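Local coordinates for TRAP solute Binding Protein (Uncultured marine bacterium, PDB 5I7I), which binds aromatic acids such as 3-hydroxybenzoate and probably delivers them to a TRAP transporter for uptake, at residues A[52-57]-A[259-264]; A[103-108]-A[122-127]; A[107-112]-A[302-307]. All coordinates share one frame; numbering follows the deposited sequence.

Contact 1. Residues A[52-57]-A[259-264]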
loop_
_atom_site.group_PDB
_atom_site.type_symbol
_atom_site.label_atom_id
_atom_site.label_comp_id
_atom_site.label_asym_id
_atom_site.label_seq_id
_atom_site.Cartn_x
_atom_site.Cartn_y
_atom_site.Cartn_z
ATOM N N LEU A 52 7.600 -7.865 -22.161
ATOM C CA LEU A 52 7.864 -8.925 -23.126
ATOM C C LEU A 52 7.695 -8.405 -24.548
ATOM O O LEU A 52 8.562 -8.603 -25.404
ATOM C CB LEU A 52 6.910 -10.089 -22.865
ATOM C CG LEU A 52 7.164 -11.365 -23.661
ATOM C CD1 LEU A 52 8.467 -12.028 -23.216
ATOM C CD2 LEU A 52 5.991 -12.330 -23.526
ATOM N N ALA A 53 6.581 -7.722 -24.805
ATOM C CA ALA A 53 6.297 -7.221 -26.147
ATOM C C ALA A 53 7.358 -6.229 -26.599
ATOM O O ALA A 53 7.825 -6.281 -27.743
ATOM C CB ALA A 53 4.916 -6.573 -26.172
ATOM N N GLU A 54 7.732 -5.296 -25.725
ATOM C CA GLU A 54 8.630 -4.209 -26.109
ATOM C C GLU A 54 10.085 -4.663 -26.199
ATOM O O GLU A 54 10.901 -3.982 -26.839
ATOM C CB GLU A 54 8.390 -2.983 -25.199
ATOM C CG GLU A 54 6.942 -2.403 -25.387
ATOM C CD GLU A 54 6.572 -1.212 -24.499
ATOM O OE1 GLU A 54 7.288 -0.893 -23.540
ATOM O OE2 GLU A 54 5.527 -0.576 -24.767
ATOM N N SER A 55 10.417 -5.826 -25.640
ATOM C CA SER A 55 11.735 -6.420 -25.793
ATOM C C SER A 55 11.746 -7.552 -26.813
ATOM O O SER A 55 12.724 -8.304 -26.881
ATOM C CB SER A 55 12.245 -6.936 -24.450
ATOM O OG SER A 55 11.496 -8.063 -24.004
ATOM N N ASN A 56 10.674 -7.708 -27.588
ATOM C CA ASN A 56 10.641 -8.705 -28.664
ATOM C C ASN A 56 10.850 -10.114 -28.121
ATOM O O ASN A 56 11.551 -10.945 -28.714
ATOM C CB ASN A 56 11.648 -8.363 -29.757
ATOM C CG ASN A 56 11.400 -6.986 -30.333
ATOM O OD1 ASN A 56 12.265 -6.101 -30.288
ATOM N ND2 ASN A 56 10.195 -6.780 -30.819
ATOM N N GLY A 57 10.210 -10.391 -26.986
ATOM C CA GLY A 57 10.266 -11.706 -26.390
ATOM C C GLY A 57 11.518 -11.993 -25.602
ATOM O O GLY A 57 11.683 -13.124 -25.121
ATOM N N ASP A 259 13.096 0.956 -18.244
ATOM C CA ASP A 259 12.883 2.342 -17.829
ATOM C C ASP A 259 11.665 2.959 -18.503
ATOM O O ASP A 259 11.015 3.833 -17.911
ATOM C CB ASP A 259 14.162 3.137 -18.050
ATOM C CG ASP A 259 15.282 2.682 -17.113
ATOM O OD1 ASP A 259 14.959 2.308 -15.970
ATOM O OD2 ASP A 259 16.464 2.710 -17.485
ATOM N N ASN A 260 11.302 2.479 -19.690
ATOM C CA ASN A 260 10.056 2.871 -20.338
ATOM C C ASN A 260 8.851 2.301 -19.610
ATOM O O ASN A 260 7.713 2.700 -19.893
ATOM C CB ASN A 260 10.071 2.402 -21.797
ATOM C CG ASN A 260 8.923 2.974 -22.635
ATOM O OD1 ASN A 260 8.172 2.230 -23.276
ATOM N ND2 ASN A 260 8.810 4.289 -22.661
ATOM N N ASN A 261 9.082 1.391 -18.691
ATOM C CA ASN A 261 8.060 0.762 -17.875
ATOM C C ASN A 261 8.355 0.955 -16.403
ATOM O O ASN A 261 8.189 0.048 -15.589
ATOM C CB ASN A 261 7.956 -0.709 -18.250
ATOM C CG ASN A 261 7.338 -0.886 -19.604
ATOM O OD1 ASN A 261 6.126 -0.807 -19.730
ATOM N ND2 ASN A 261 8.162 -1.060 -20.638
ATOM N N ALA A 262 8.839 2.145 -16.057
ATOM C CA ALA A 262 9.195 2.480 -14.691
ATOM C C ALA A 262 8.974 3.973 -14.501
ATOM O O ALA A 262 8.687 4.714 -15.448
ATOM C CB ALA A 262 10.646 2.086 -14.375
ATOM N N GLY A 263 9.117 4.402 -13.261
ATOM C CA GLY A 263 9.163 5.810 -12.931
ATOM C C GLY A 263 7.781 6.429 -12.772
ATOM O O GLY A 263 6.786 5.748 -12.544
ATOM N N LEU A 264 7.733 7.750 -12.914
ATOM C CA LEU A 264 6.501 8.492 -12.636
ATOM C C LEU A 264 5.325 8.019 -13.487
ATOM O O LEU A 264 4.193 7.945 -13.002
ATOM C CB LEU A 264 6.760 9.984 -12.840
ATOM C CG LEU A 264 5.652 10.905 -12.351
ATOM C CD1 LEU A 264 5.530 10.851 -10.824
ATOM C CD2 LEU A 264 5.933 12.322 -12.823
#

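Contact 2. Residues A[103-108]-A[122-127]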
loop_
_atom_site.group_PDB
_atom_site.type_symbol
_atom_site.label_atom_id
_atom_site.label_comp_id
_atom_site.label_asym_id
_atom_site.label_seq_id
_atom_site.Cartn_x
_atom_site.Cartn_y
_atom_site.Cartn_z
ATOM N N GLU A 103 6.939 6.568 5.615
ATOM C CA GLU A 103 5.954 6.632 6.688
ATOM C C GLU A 103 5.131 7.912 6.630
ATOM O O GLU A 103 3.989 7.940 7.104
ATOM C CB GLU A 103 6.671 6.571 8.047
ATOM C CG GLU A 103 7.406 5.264 8.304
ATOM C CD GLU A 103 8.176 5.270 9.604
ATOM O OE1 GLU A 103 7.922 6.173 10.428
ATOM O OE2 GLU A 103 9.048 4.380 9.788
ATOM N N ALA A 104 5.693 8.998 6.097
ATOM C CA ALA A 104 4.943 10.251 6.082
ATOM C C ALA A 104 3.660 10.102 5.291
ATOM O O ALA A 104 2.649 10.734 5.616
ATOM C CB ALA A 104 5.783 11.388 5.507
ATOM N N PHE A 105 3.682 9.273 4.262
ATOM C CA PHE A 105 2.506 9.083 3.432
ATOM C C PHE A 105 1.463 8.206 4.087
ATOM O O PHE A 105 0.329 8.147 3.589
ATOM C CB PHE A 105 2.910 8.525 2.070
ATOM C CG PHE A 105 3.345 9.577 1.106
ATOM C CD1 PHE A 105 4.642 10.078 1.121
ATOM C CD2 PHE A 105 2.441 10.112 0.200
ATOM C CE1 PHE A 105 5.030 11.070 0.224
ATOM C CE2 PHE A 105 2.832 11.108 -0.686
ATOM C CZ PHE A 105 4.116 11.574 -0.680
ATOM N N GLU A 106 1.795 7.573 5.201
ATOM C CA GLU A 106 0.875 6.737 5.950
ATOM C C GLU A 106 0.120 7.494 7.031
ATOM O O GLU A 106 -0.703 6.892 7.720
ATOM C CB GLU A 106 1.638 5.598 6.616
ATOM C CG GLU A 106 2.281 4.639 5.670
ATOM C CD GLU A 106 2.842 3.463 6.392
ATOM O OE1 GLU A 106 4.000 3.538 6.861
ATOM O OE2 GLU A 106 2.089 2.474 6.538
ATOM N N LEU A 107 0.394 8.778 7.225
ATOM C CA LEU A 107 -0.180 9.504 8.338
ATOM C C LEU A 107 -1.667 9.762 8.119
ATOM O O LEU A 107 -2.167 9.706 6.990
ATOM C CB LEU A 107 0.593 10.797 8.575
ATOM C CG LEU A 107 2.039 10.581 9.025
ATOM C CD1 LEU A 107 2.778 11.904 9.106
ATOM C CD2 LEU A 107 2.080 9.886 10.387
ATOM N N PRO A 108 -2.405 10.005 9.202
ATOM C CA PRO A 108 -3.864 10.068 9.100
ATOM C C PRO A 108 -4.303 11.142 8.117
ATOM O O PRO A 108 -3.807 12.269 8.120
ATOM C CB PRO A 108 -4.294 10.393 10.535
ATOM C CG PRO A 108 -3.200 9.747 11.394
ATOM C CD PRO A 108 -1.957 10.035 10.611
ATOM N N GLN A 122 6.045 8.738 -5.887
ATOM C CA GLN A 122 7.165 8.518 -6.798
ATOM C C GLN A 122 8.084 9.739 -6.870
ATOM O O GLN A 122 9.313 9.606 -6.833
ATOM C CB GLN A 122 6.645 8.128 -8.176
ATOM C CG GLN A 122 7.773 7.842 -9.163
ATOM C CD GLN A 122 8.554 6.608 -8.795
ATOM O OE1 GLN A 122 7.969 5.584 -8.448
ATOM N NE2 GLN A 122 9.883 6.682 -8.880
ATOM N N GLU A 123 7.517 10.939 -6.992
ATOM C CA GLU A 123 8.375 12.122 -7.041
ATOM C C GLU A 123 9.136 12.291 -5.735
ATOM O O GLU A 123 10.305 12.698 -5.721
ATOM C CB GLU A 123 7.566 13.385 -7.366
ATOM C CG GLU A 123 8.450 14.639 -7.344
ATOM C CD GLU A 123 7.806 15.900 -7.857
ATOM O OE1 GLU A 123 6.715 15.842 -8.434
ATOM O OE2 GLU A 123 8.432 16.973 -7.699
ATOM N N TYR A 124 8.481 11.980 -4.625
ATOM C CA TYR A 124 9.120 12.027 -3.313
ATOM C C TYR A 124 10.340 11.115 -3.266
ATOM O O TYR A 124 11.428 11.535 -2.861
ATOM C CB TYR A 124 8.062 11.590 -2.311
ATOM C CG TYR A 124 8.346 11.613 -0.827
ATOM C CD1 TYR A 124 8.366 12.798 -0.122
ATOM C CD2 TYR A 124 8.424 10.426 -0.107
ATOM C CE1 TYR A 124 8.525 12.810 1.265
ATOM C CE2 TYR A 124 8.594 10.423 1.269
ATOM C CZ TYR A 124 8.630 11.620 1.946
ATOM O OH TYR A 124 8.767 11.623 3.320
ATOM N N VAL A 125 10.168 9.869 -3.703
ATOM C CA VAL A 125 11.264 8.900 -3.777
ATOM C C VAL A 125 12.331 9.320 -4.783
ATOM O O VAL A 125 13.527 9.054 -4.574
ATOM C CB VAL A 125 10.678 7.508 -4.103
ATOM C CG1 VAL A 125 11.769 6.528 -4.576
ATOM C CG2 VAL A 125 9.915 6.968 -2.895
ATOM N N ASP A 126 11.940 9.968 -5.885
ATOM C CA ASP A 126 12.914 10.409 -6.874
ATOM C C ASP A 126 13.798 11.521 -6.328
ATOM O O ASP A 126 14.890 11.761 -6.867
ATOM C CB ASP A 126 12.200 10.954 -8.112
ATOM C CG ASP A 126 11.589 9.877 -8.997
ATOM O OD1 ASP A 126 11.940 8.684 -8.926
ATOM O OD2 ASP A 126 10.738 10.257 -9.821
ATOM N N THR A 127 13.332 12.213 -5.285
ATOM C CA THR A 127 13.961 13.425 -4.792
ATOM C C THR A 127 14.300 13.241 -3.314
ATOM O O THR A 127 15.277 12.555 -2.993
ATOM C CB THR A 127 13.085 14.664 -5.038
ATOM O OG1 THR A 127 11.800 14.563 -4.373
ATOM C CG2 THR A 127 12.902 14.882 -6.523
#

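Contact 3. Residues A[107-112]-A[302-307]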
loop_
_atom_site.group_PDB
_atom_site.type_symbol
_atom_site.label_atom_id
_atom_site.label_comp_id
_atom_site.label_asym_id
_atom_site.label_seq_id
_atom_site.Cartn_x
_atom_site.Cartn_y
_atom_site.Cartn_z
ATOM N N LEU A 107 0.394 8.778 7.225
ATOM C CA LEU A 107 -0.180 9.504 8.338
ATOM C C LEU A 107 -1.667 9.762 8.119
ATOM O O LEU A 107 -2.167 9.706 6.990
ATOM C CB LEU A 107 0.593 10.797 8.575
ATOM C CG LEU A 107 2.039 10.581 9.025
ATOM C CD1 LEU A 107 2.778 11.904 9.106
ATOM C CD2 LEU A 107 2.080 9.886 10.387
ATOM N N PRO A 108 -2.405 10.005 9.202
ATOM C CA PRO A 108 -3.864 10.068 9.100
ATOM C C PRO A 108 -4.303 11.142 8.117
ATOM O O PRO A 108 -3.807 12.269 8.120
ATOM C CB PRO A 108 -4.294 10.393 10.535
ATOM C CG PRO A 108 -3.200 9.747 11.394
ATOM C CD PRO A 108 -1.957 10.035 10.611
ATOM N N PHE A 109 -5.247 10.782 7.267
ATOM C CA PHE A 109 -5.904 11.738 6.385
ATOM C C PHE A 109 -4.953 12.395 5.396
ATOM O O PHE A 109 -5.257 13.464 4.859
ATOM C CB PHE A 109 -6.749 12.733 7.183
ATOM C CG PHE A 109 -7.841 12.050 7.946
ATOM C CD1 PHE A 109 -8.988 11.627 7.304
ATOM C CD2 PHE A 109 -7.686 11.735 9.279
ATOM C CE1 PHE A 109 -9.964 10.959 7.985
ATOM C CE2 PHE A 109 -8.673 11.056 9.966
ATOM C CZ PHE A 109 -9.809 10.665 9.316
ATOM N N MET A 110 -3.827 11.730 5.083
ATOM C CA MET A 110 -2.941 12.182 4.019
ATOM C C MET A 110 -3.461 11.945 2.603
ATOM O O MET A 110 -3.234 12.800 1.734
ATOM C CB MET A 110 -1.569 11.526 4.135
ATOM C CG MET A 110 -0.756 12.132 5.218
ATOM S SD MET A 110 -0.208 13.824 4.864
ATOM C CE MET A 110 1.020 13.494 3.636
ATOM N N PRO A 111 -4.092 10.809 2.284
ATOM C CA PRO A 111 -4.223 10.449 0.863
ATOM C C PRO A 111 -5.399 11.104 0.167
ATOM O O PRO A 111 -6.497 11.224 0.711
ATOM C CB PRO A 111 -4.408 8.927 0.899
ATOM C CG PRO A 111 -5.145 8.711 2.191
ATOM C CD PRO A 111 -4.538 9.704 3.155
ATOM N N ALA A 112 -5.147 11.533 -1.060
ATOM C CA ALA A 112 -6.217 11.816 -2.011
ATOM C C ALA A 112 -6.460 10.536 -2.813
ATOM O O ALA A 112 -6.303 9.434 -2.276
ATOM C CB ALA A 112 -5.832 13.001 -2.894
ATOM N N GLU A 302 -13.734 14.549 14.674
ATOM C CA GLU A 302 -13.101 13.922 15.825
ATOM C C GLU A 302 -11.955 13.006 15.399
ATOM O O GLU A 302 -10.885 12.996 16.030
ATOM C CB GLU A 302 -14.176 13.157 16.588
ATOM C CG GLU A 302 -13.685 12.433 17.781
ATOM C CD GLU A 302 -14.843 11.916 18.613
ATOM O OE1 GLU A 302 -14.900 12.251 19.815
ATOM O OE2 GLU A 302 -15.719 11.213 18.048
ATOM N N MET A 303 -12.161 12.225 14.335
ATOM C CA MET A 303 -11.078 11.381 13.832
ATOM C C MET A 303 -9.926 12.218 13.297
ATOM O O MET A 303 -8.761 11.886 13.540
ATOM C CB MET A 303 -11.573 10.426 12.765
ATOM C CG MET A 303 -12.468 9.364 13.322
ATOM S SD MET A 303 -12.528 7.927 12.244
ATOM C CE MET A 303 -13.527 6.847 13.260
ATOM N N LYS A 304 -10.213 13.305 12.583
ATOM C CA LYS A 304 -9.123 14.121 12.055
ATOM C C LYS A 304 -8.349 14.798 13.178
ATOM O O LYS A 304 -7.122 14.913 13.109
ATOM C CB LYS A 304 -9.633 15.136 11.032
ATOM C CG LYS A 304 -10.239 14.469 9.797
ATOM C CD LYS A 304 -10.310 15.433 8.628
ATOM C CE LYS A 304 -10.907 14.758 7.411
ATOM N NZ LYS A 304 -11.006 15.604 6.210
ATOM N N ALA A 305 -9.040 15.240 14.224
ATOM C CA ALA A 305 -8.343 15.847 15.353
ATOM C C ALA A 305 -7.429 14.839 16.032
ATOM O O ALA A 305 -6.283 15.157 16.365
ATOM C CB ALA A 305 -9.351 16.400 16.353
ATOM N N ALA A 306 -7.918 13.601 16.210
ATOM C CA ALA A 306 -7.079 12.550 16.776
ATOM C C ALA A 306 -5.870 12.298 15.889
ATOM O O ALA A 306 -4.760 12.066 16.382
ATOM C CB ALA A 306 -7.892 11.274 16.952
ATOM N N GLY A 307 -6.060 12.366 14.566
ATOM C CA GLY A 307 -4.955 12.157 13.642
ATOM C C GLY A 307 -3.841 13.167 13.807
ATOM O O GLY A 307 -2.667 12.841 13.588
#

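Contact 1. Residues A[52-57]-A[259-264]
E54 stretches from the last turn of its helix to meet the amide of N261 through one carboxylate oxygen. N261 ND2 donates to E54 OE1 at 3.0 Å with an N-H...O angle of 167°, and the donor comes in nearly along the C-O axis of the acceptor. On the other side of the bond, OE1 lies in the amide plane of N261. The two flat ends are nevertheless not coplanar: carboxylate and amide planes are turned 44° apart, and the side chains cross obliquely. E54 gets there because CG sits anti to its carbonyl carbon (chi1 -64°) and the chain runs straight on from it. N260, the preceding residue in the loop, lays its side chain across that of E54 at about a right angle.

The helix 38-54 ends here in a Schellman motif: N56, with positive phi, is the C-prime residue, and G57 N reaches back to L52 O at 2.9 Å. Facing it is the loop between helices 252-259 and 264-287, so the bond joins the end of one helix to the loop between two others.

K50, one turn before E54, makes a salt bridge to the same OE1 and also donates to N261 OD1, while ND2 bonds V257 O as well. The nearby ammonium is likely to keep E54 deprotonated. Cutting E54 back to an alanine here would probably leave K50 without its carboxylate mate and N261 ND2 without one of its two acceptors. W47 NE1 binds the carbonyl oxygen of N261, giving helix 38-54 a further hold on this loop.

Contact 2. Residues A[103-108]-A[122-127]
F105 and Y124 mark the closest backbone approach, yet their CA atoms stay 9.9 Å apart, a gap that the two rings fill. In 103-108, E106 N bonds E103 O at 2.9 Å. Y124 sits two residues before the end of helix 114-126.

The rings form a T-shaped, edge-to-face pair, with F105 giving the edge and Y124 the face. Their centroids are 4.9 Å apart and their planes stand at 72°. F105 CE1 is the leading atom: it lies over the centre of the Y124 ring, 3.5 Å from Y124 CD2. With CG anti to the backbone N (chi1 -176°) the Y124 ring is carried toward F105, and chi2 of 75° turns its face to the F105 edge. Farther out, Y124 OH lies 3.7 Å from A104 CB. The contact is buried, packing the loop after strand 87-91 onto helix 114-126, into which the same loop leads, with A332 and I336 of helix 325-339 also against F105.

The chemistry is apolar and aromatic: the partially positive C-H edge of F105 is set over the pi-electron face of Y124, while the buried tyrosine hydroxyl is satisfied by its hydrogen bond with the carbonyl oxygen of H101.

Contact 3. Residues A[107-112]-A[302-307]
F109 lies across the side chain of K304 at about a right angle, with one ring face over the lysine's aliphatic part. From F109 CB the ring leads toward helix 297-320. At its root, F109 CG is 3.9 Å from K304 CG. One flank meets the outer methylene K304 CE, 3.7 Å from F109 CD1 and also near CE1. The other flank turns to the helix backbone: F109 CD2 lies near K304 CA, and F109 CE2 is 3.7 Å from M303 O. At the tip, F109 CZ touches M303 CB at 3.9 Å. The centre of the ring is covered too, since K304 CG stands 3.6 Å from the F109 ring centroid and only 5° off the normal, a CH-pi contact. K304 reaches this face with CG anti to its carbonyl carbon (chi1 -63°) and its chain extended beyond.

P108 packs beside the ring, its CB 3.6 Å from G307 CA. Because G307 has no side chain the proline can come so near; a CB built there would clash with it.

L107 to M110 form a type II beta turn, closed by M110 N to L107 O at 3.2 Å. P108 takes the second position, as proline commonly does in such turns, and F109 the third, with positive phi. The loop leading to helix 114-126 thus lays the corner of this turn on the surface of helix 297-320.

From the N terminus, contact 1 opens at the end of helix 38-54, which it ties to the loop between helices 252-259 and 264-287. The loop after strand 87-91 starts both contact 2 and contact 3, which share L107 and P108, and is tied by them to helices 114-126 and 297-320. Contact 2 closes first, a short loop nested within the long one of contact 1. Contact 3 closes last and so crosses contact 1. Contacts 2 and 3 touch where M110 packs on the backbone of A104 and F105; contacts 1 and 2 touch through Q122 beside G263 and L264. Contacts 1 and 3 stay about 14 Å apart at their nearest atoms.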